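Local coordinates for protein major pollen allergen Pla l 1 (PDB 4Z8W) that is a major allergen of plantain pollen, of the Ole e 1-like family, and binds zinc, at residues L25-E28 against L29-R32. Numbering follows the deposited sequence.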
ATOM      1  N   LEU A  25       7.470  10.014  -5.194  1.00 27.09           N
ATOM      2  CA  LEU A  25       8.407   9.163  -4.506  1.00 33.64           C
ATOM      3  C   LEU A  25       8.329   9.341  -3.019  1.00 29.54           C
ATOM      4  O   LEU A  25       7.670  10.286  -2.496  1.00 33.47           O
ATOM      5  CB  LEU A  25       9.886   9.493  -4.968  1.00 39.18           C
ATOM      6  CG  LEU A  25      10.634  10.639  -4.256  1.00 38.46           C
ATOM      7  CD1 LEU A  25      12.112  10.764  -4.644  1.00 30.81           C
ATOM      8  CD2 LEU A  25       9.930  11.975  -4.377  1.00 36.03           C
ATOM      9  N   ILE A  26       8.983   8.423  -2.317  1.00 28.70           N
ATOM     10  CA  ILE A  26       9.146   8.508  -0.904  1.00 27.29           C
ATOM     11  C   ILE A  26      10.615   8.804  -0.664  1.00 32.36           C
ATOM     12  O   ILE A  26      11.479   8.045  -1.129  1.00 30.36           O
ATOM     13  CB  ILE A  26       8.760   7.174  -0.189  1.00 34.43           C
ATOM     14  CG1 ILE A  26       7.233   6.965  -0.331  1.00 32.16           C
ATOM     15  CG2 ILE A  26       9.266   7.173   1.264  1.00 32.10           C
ATOM     16  CD1 ILE A  26       6.712   5.635   0.194  1.00 33.52           C
ATOM     17  N   ASN A  27      10.901   9.851   0.101  1.00 32.11           N
ATOM     18  CA  ASN A  27      12.298  10.247   0.383  1.00 36.36           C
ATOM     19  C   ASN A  27      12.400  10.748   1.791  1.00 38.56           C
ATOM     20  O   ASN A  27      11.490  10.526   2.558  1.00 32.66           O
ATOM     21  CB  ASN A  27      12.790  11.286  -0.630  1.00 39.27           C
ATOM     22  CG  ASN A  27      11.966  12.593  -0.634  1.00 41.84           C
ATOM     23  OD1 ASN A  27      11.222  12.945   0.304  1.00 35.91           O
ATOM     24  ND2 ASN A  27      12.176  13.370  -1.691  1.00 39.15           N
ATOM     25  N   GLU A  28      13.510  11.396   2.159  1.00 37.43           N
ATOM     26  CA  GLU A  28      13.701  11.823   3.535  1.00 41.56           C
ATOM     27  C   GLU A  28      12.707  12.883   3.917  1.00 37.74           C
ATOM     28  O   GLU A  28      12.575  13.144   5.073  1.00 41.12           O
ATOM     29  CB  GLU A  28      15.126  12.386   3.781  1.00 50.83           C
ATOM     30  CG  GLU A  28      15.654  13.274   2.660  1.00 64.15           C
ATOM     31  CD  GLU A  28      16.062  12.462   1.428  1.00 74.47           C
ATOM     32  OE1 GLU A  28      16.804  11.467   1.596  1.00 88.39           O
ATOM     33  OE2 GLU A  28      15.637  12.794   0.297  1.00 72.66           O
ATOM     34  N   LEU A  29      12.064  13.559   2.960  1.00 37.03           N
ATOM     35  CA  LEU A  29      11.075  14.556   3.383  1.00 34.79           C
ATOM     36  C   LEU A  29       9.751  13.900   3.681  1.00 33.94           C
ATOM     37  O   LEU A  29       8.888  14.542   4.272  1.00 37.82           O
ATOM     38  CB  LEU A  29      10.894  15.725   2.403  1.00 37.02           C
ATOM     39  CG  LEU A  29      12.087  16.675   2.231  1.00 37.39           C
ATOM     40  CD1 LEU A  29      11.835  17.687   1.123  1.00 30.92           C
ATOM     41  CD2 LEU A  29      12.510  17.366   3.518  1.00 31.85           C
ATOM     42  N   SER A  30       9.573  12.655   3.224  1.00 31.93           N
ATOM     43  CA  SER A  30       8.309  11.924   3.364  1.00 28.75           C
ATOM     44  C   SER A  30       7.920  11.704   4.852  1.00 29.77           C
ATOM     45  O   SER A  30       8.801  11.527   5.702  1.00 27.90           O
ATOM     46  CB  SER A  30       8.326  10.634   2.546  1.00 23.34           C
ATOM     47  OG  SER A  30       8.627  10.979   1.169  1.00 26.63           O
ATOM     48  N   GLU A  31       6.608  11.792   5.155  1.00 26.70           N
ATOM     49  CA  GLU A  31       6.074  11.659   6.541  1.00 27.10           C
ATOM     50  C   GLU A  31       5.146  10.468   6.660  1.00 23.36           C
ATOM     51  O   GLU A  31       4.189  10.393   5.919  1.00 25.14           O
ATOM     52  CB  GLU A  31       5.215  12.927   6.855  1.00 26.47           C
ATOM     53  CG  GLU A  31       6.068  14.199   6.781  1.00 31.90           C
ATOM     54  CD  GLU A  31       5.300  15.507   7.000  1.00 35.02           C
ATOM     55  OE1 GLU A  31       4.072  15.502   7.300  1.00 35.89           O
ATOM     56  OE2 GLU A  31       5.958  16.543   6.847  1.00 37.38           O
ATOM     57  N   ARG A  32       5.447   9.555   7.563  1.00 28.14           N
ATOM     58  CA  ARG A  32       4.570   8.434   7.930  1.00 30.26           C
ATOM     59  C   ARG A  32       3.151   8.913   8.219  1.00 31.11           C
ATOM     60  O   ARG A  32       2.974   9.862   8.935  1.00 28.57           O
ATOM     61  CB  ARG A  32       5.157   7.732   9.172  1.00 32.46           C
ATOM     62  CG  ARG A  32       6.498   7.003   8.902  1.00 36.87           C
ATOM     63  CD  ARG A  32       7.295   6.550  10.141  1.00 38.09           C
ATOM     64  NE  ARG A  32       8.466   5.752   9.726  1.00 46.87           N
ATOM     65  CZ  ARG A  32       8.454   4.430   9.452  1.00 53.71           C
ATOM     66  NH1 ARG A  32       7.336   3.708   9.588  1.00 44.48           N
ATOM     67  NH2 ARG A  32       9.577   3.817   9.046  1.00 52.78           N
TER
HETATM   68  O   HOH W   1       8.310  13.513   0.256  1.00 26.44           O
HETATM   69  O   HOH W   2      10.389  12.887   7.215  1.00 46.92           O
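The hydroxyl of Ser30 is held by two bonds: OG accepts a nearly straight one from the backbone N of Asn27 (2.8 Å, 167° at the hydrogen) and donates the other to a water. This water, 2.7 Å from Ser30 OG, in turn donates a hydrogen bond to Asn27 OD1, linking the two side chains. OD1 also takes the backbone N of Leu29 at 2.9 Å, closing an Asx turn, with the donor above the plane of the amide carbonyl. With chi1 at 60°, the Asn27 side chain lies over its own backbone, which brings OD1 to Leu29 N. Superimposed on this is a type I beta turn from Asn27 to Ser30, in which Ser30 N bonds Asn27 O (2.9 Å). A second water donates to both Glu28 O and Ser30 O. Apolar contact is slight: Ile26 CG2 meets Ser30 CB at 3.8 Å, while Ile26 also rests on Tyr16 and Pro119. The chain thereby bends sharply just before strand 31-32, which pairs antiparallel with strand 8-18. With one side chain at each end of the turn bonding backbone N-H groups, this surface bend is braced by polar contacts and bridging water more than by apolar burial.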